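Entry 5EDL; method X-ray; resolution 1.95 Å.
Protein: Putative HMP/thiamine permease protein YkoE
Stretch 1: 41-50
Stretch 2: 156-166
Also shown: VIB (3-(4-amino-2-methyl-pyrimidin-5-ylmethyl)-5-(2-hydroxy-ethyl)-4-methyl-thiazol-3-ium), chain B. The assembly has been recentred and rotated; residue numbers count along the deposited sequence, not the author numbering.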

# COMPACT_ATOMS: atom_id res chain seq x y z
N GLU A 41 -6.23 -14.15 3.04
CA GLU A 41 -4.80 -13.82 3.06
C GLU A 41 -4.22 -13.53 1.66
O GLU A 41 -3.42 -12.62 1.51
CB GLU A 41 -4.02 -14.93 3.77
CG GLU A 41 -4.33 -15.04 5.27
CD GLU A 41 -3.84 -13.84 6.09
OE1 GLU A 41 -3.23 -12.91 5.51
OE2 GLU A 41 -4.04 -13.83 7.32
N PRO A 42 -4.62 -14.30 0.63
CA PRO A 42 -4.10 -14.03 -0.71
C PRO A 42 -4.36 -12.62 -1.24
O PRO A 42 -3.56 -12.12 -2.04
CB PRO A 42 -4.83 -15.07 -1.58
CG PRO A 42 -5.03 -16.22 -0.64
CD PRO A 42 -5.41 -15.54 0.67
N ILE A 43 -5.45 -11.98 -0.82
CA ILE A 43 -5.77 -10.65 -1.32
C ILE A 43 -5.32 -9.55 -0.36
O ILE A 43 -5.54 -8.37 -0.63
CB ILE A 43 -7.29 -10.46 -1.58
CG1 ILE A 43 -8.08 -10.47 -0.26
CG2 ILE A 43 -7.81 -11.49 -2.60
CD1 ILE A 43 -9.57 -10.22 -0.39
N TYR A 44 -4.68 -9.94 0.74
CA TYR A 44 -4.43 -8.99 1.84
C TYR A 44 -3.63 -7.76 1.39
O TYR A 44 -3.92 -6.64 1.82
CB TYR A 44 -3.72 -9.66 3.02
CG TYR A 44 -4.19 -9.10 4.35
CD1 TYR A 44 -3.80 -7.83 4.76
CD2 TYR A 44 -5.05 -9.83 5.18
CE1 TYR A 44 -4.25 -7.29 5.96
CE2 TYR A 44 -5.50 -9.31 6.39
CZ TYR A 44 -5.10 -8.04 6.77
OH TYR A 44 -5.55 -7.51 7.96
N GLY A 45 -2.64 -7.97 0.54
CA GLY A 45 -1.75 -6.89 0.13
C GLY A 45 -2.45 -5.72 -0.56
O GLY A 45 -1.90 -4.62 -0.63
N ILE A 46 -3.66 -5.95 -1.08
CA ILE A 46 -4.41 -4.86 -1.70
C ILE A 46 -4.65 -3.75 -0.69
O ILE A 46 -4.67 -2.57 -1.06
CB ILE A 46 -5.77 -5.32 -2.28
CG1 ILE A 46 -6.26 -4.34 -3.35
CG2 ILE A 46 -6.81 -5.41 -1.18
CD1 ILE A 46 -5.36 -4.30 -4.60
N TRP A 47 -4.84 -4.10 0.58
CA TRP A 47 -5.11 -3.08 1.60
C TRP A 47 -3.88 -2.24 1.96
O TRP A 47 -4.00 -1.30 2.76
CB TRP A 47 -5.69 -3.72 2.88
CG TRP A 47 -7.09 -4.24 2.68
CD1 TRP A 47 -8.19 -3.52 2.30
CD2 TRP A 47 -7.54 -5.58 2.85
NE1 TRP A 47 -9.30 -4.34 2.22
CE2 TRP A 47 -8.92 -5.62 2.55
CE3 TRP A 47 -6.90 -6.77 3.24
CZ2 TRP A 47 -9.67 -6.79 2.62
CZ3 TRP A 47 -7.65 -7.94 3.30
CH2 TRP A 47 -9.01 -7.94 2.99
N PHE A 48 -2.73 -2.57 1.38
CA PHE A 48 -1.51 -1.76 1.58
C PHE A 48 -1.11 -0.92 0.36
O PHE A 48 -0.16 -0.13 0.43
CB PHE A 48 -0.28 -2.62 1.91
CG PHE A 48 -0.53 -3.75 2.87
CD1 PHE A 48 -1.45 -3.64 3.90
CD2 PHE A 48 0.18 -4.93 2.73
CE1 PHE A 48 -1.65 -4.70 4.78
CE2 PHE A 48 -0.01 -5.99 3.60
CZ PHE A 48 -0.93 -5.88 4.63
N ILE A 49 -1.80 -1.11 -0.76
CA ILE A 49 -1.30 -0.58 -2.03
C ILE A 49 -1.15 0.95 -2.02
O ILE A 49 -0.24 1.48 -2.62
CB ILE A 49 -2.21 -1.01 -3.22
CG1 ILE A 49 -1.48 -0.72 -4.54
CG2 ILE A 49 -3.56 -0.31 -3.16
CD1 ILE A 49 -2.12 -1.39 -5.74
N VAL A 50 -2.03 1.65 -1.29
CA VAL A 50 -1.97 3.10 -1.20
C VAL A 50 -0.61 3.57 -0.68
O VAL A 50 -0.06 4.55 -1.18
CB VAL A 50 -3.11 3.65 -0.29
CG1 VAL A 50 -2.83 5.07 0.14
CG2 VAL A 50 -4.43 3.56 -1.01
N LEU A 156 3.41 -8.66 -3.69
CA LEU A 156 2.86 -8.66 -5.04
C LEU A 156 1.71 -7.67 -5.28
O LEU A 156 1.72 -6.95 -6.27
CB LEU A 156 2.40 -10.07 -5.42
CG LEU A 156 3.50 -11.13 -5.48
CD1 LEU A 156 2.93 -12.50 -5.85
CD2 LEU A 156 4.61 -10.72 -6.42
N LEU A 157 0.72 -7.65 -4.38
CA LEU A 157 -0.47 -6.82 -4.57
C LEU A 157 -0.29 -5.39 -4.07
O LEU A 157 -1.06 -4.51 -4.44
CB LEU A 157 -1.69 -7.44 -3.87
CG LEU A 157 -2.13 -8.80 -4.41
CD1 LEU A 157 -3.46 -9.22 -3.76
CD2 LEU A 157 -2.22 -8.77 -5.93
N ALA A 158 0.70 -5.16 -3.23
CA ALA A 158 1.02 -3.80 -2.83
C ALA A 158 2.27 -3.31 -3.56
O ALA A 158 2.21 -2.33 -4.30
CB ALA A 158 1.20 -3.69 -1.33
N GLY A 159 3.39 -4.02 -3.39
CA GLY A 159 4.65 -3.60 -3.98
C GLY A 159 4.65 -3.59 -5.51
O GLY A 159 4.82 -2.55 -6.14
N LEU A 160 4.46 -4.76 -6.12
CA LEU A 160 4.50 -4.88 -7.57
C LEU A 160 3.30 -4.21 -8.25
O LEU A 160 3.45 -3.45 -9.20
CB LEU A 160 4.57 -6.35 -7.99
CG LEU A 160 4.62 -6.62 -9.50
CD1 LEU A 160 5.89 -6.03 -10.11
CD2 LEU A 160 4.56 -8.11 -9.79
N LEU A 161 2.10 -4.50 -7.76
CA LEU A 161 0.89 -3.92 -8.34
C LEU A 161 0.84 -2.41 -8.12
O LEU A 161 0.35 -1.67 -8.96
CB LEU A 161 -0.36 -4.58 -7.75
CG LEU A 161 -1.67 -4.08 -8.36
CD1 LEU A 161 -1.70 -4.36 -9.87
CD2 LEU A 161 -2.90 -4.66 -7.65
N GLY A 162 1.36 -1.96 -6.98
CA GLY A 162 1.43 -0.54 -6.67
C GLY A 162 2.36 0.19 -7.63
O GLY A 162 2.05 1.28 -8.08
N LYS A 163 3.49 -0.43 -7.95
CA LYS A 163 4.40 0.15 -8.93
C LYS A 163 3.75 0.21 -10.31
O LYS A 163 3.85 1.22 -11.00
CB LYS A 163 5.71 -0.64 -9.00
CG LYS A 163 6.69 -0.13 -10.07
CD LYS A 163 8.04 -0.86 -10.02
CE LYS A 163 9.09 -0.18 -10.92
NZ LYS A 163 8.72 -0.23 -12.35
N ALA A 164 3.09 -0.88 -10.71
CA ALA A 164 2.41 -0.95 -11.99
C ALA A 164 1.32 0.12 -12.14
O ALA A 164 1.23 0.79 -13.17
CB ALA A 164 1.81 -2.33 -12.20
N VAL A 165 0.48 0.27 -11.13
CA VAL A 165 -0.54 1.30 -11.15
C VAL A 165 0.09 2.70 -11.28
O VAL A 165 -0.34 3.52 -12.10
CB VAL A 165 -1.40 1.24 -9.88
CG1 VAL A 165 -2.33 2.46 -9.81
CG2 VAL A 165 -2.19 -0.08 -9.83
N SER A 166 1.11 2.95 -10.47
CA SER A 166 1.79 4.25 -10.43
C SER A 166 2.41 4.59 -11.78
O SER A 166 2.25 5.70 -12.28
CB SER A 166 2.86 4.26 -9.34
OG SER A 166 2.29 4.04 -8.06
CM2 VIB B . -7.30 -0.17 5.42
N4A VIB B . -6.28 -4.81 6.57
CM4 VIB B . -9.16 -8.69 6.49
O1 VIB B . -6.78 -9.49 9.42
C7 VIB B . -7.78 -9.31 10.41
C6 VIB B . -9.11 -9.19 9.71
C2 VIB B . -9.16 -5.40 8.57
S1 VIB B . -9.13 -6.45 9.73
C5 VIB B . -9.14 -7.83 9.03
C4 VIB B . -9.14 -7.64 7.60
N3 VIB B . -9.17 -6.09 7.31
C7A VIB B . -9.22 -5.57 5.95
C4A VIB B . -7.23 -3.82 6.14
N3A VIB B . -6.87 -2.54 5.99
C2A VIB B . -7.78 -1.62 5.58
N1A VIB B . -9.07 -2.00 5.32
C6A VIB B . -9.46 -3.29 5.46
C5A VIB B . -8.52 -4.20 5.88

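Helices and turns inside a membrane protein can pack with no polar bond between them, provided that the bumps of one surface find hollows in the other. The contact between residues 41-50 and 156-166 of YkoE is a compact example. No hydrogen bond crosses it, and the 370 Å² it buries, both sides summed, is held by shape.

The principal bump is I49. Its CA-to-CB bond points sideways, but with both chi angles in the t range the chain extends until its end comes nearer the helix, where it sits as a knob among A158, L161, G162 and V165. The floor of this hollow is glycine: I49 CG1 lies 3.6 Å from G162 CA. A CB at G162 would point toward the first stretch, only 3.5 Å from I49 CG1, and would also clash with A158 O, so the bare CA belongs to the shape of the pocket. Farther out, I49 CD1 meets L161 CG at 3.8 Å and, more loosely, V165 CG2 at 4.3 Å. I46 adds a second contact to the same leucine. Although its CA-to-CB bond points away, its CD1 reaches L161 CD2 at 3.9 Å.

The helix returns the favour with one small bump and one large one, A158 and L157, set against the turns of the first stretch. A158 lets the backbones come close, its CA only 4.0 Å from the CA of I49. Its methyl fills a shallow recess, with A158 CB 3.3 Å from G45 O and 3.7 Å from F48 CB; it also lies at the edge of the F48 ring, near the ring plane. G45 supplies the complementary gap. A CB there would point toward the helix and come within 3.2 Å of L157 CB, a tight fit. Without one, L157 CB can rest 3.8 Å from G45 C and 3.7 Å from I46 N. The rest of L157, in the mt rotamer, runs along the first stretch until its CD1 lies 3.4 Å from P42 O and 3.7 Å from I43 CA. This leucine thus packs largely against backbone.

L157 O lies within the wider pi-type turn at 156-160, where L161 N bonds to L156 O at 2.9 Å rather than to L157 O. With I49 CD1 3.5 Å away, L157 O is buried by the contact and has no polar partner.

The other side of the first stretch serves the ligand: Y44 and W47 direct their CA-to-CB bonds away from the helix, Y44 OH donates to VIB O1 at 2.8 Å, and the W47 ring has VIB C6A over one face.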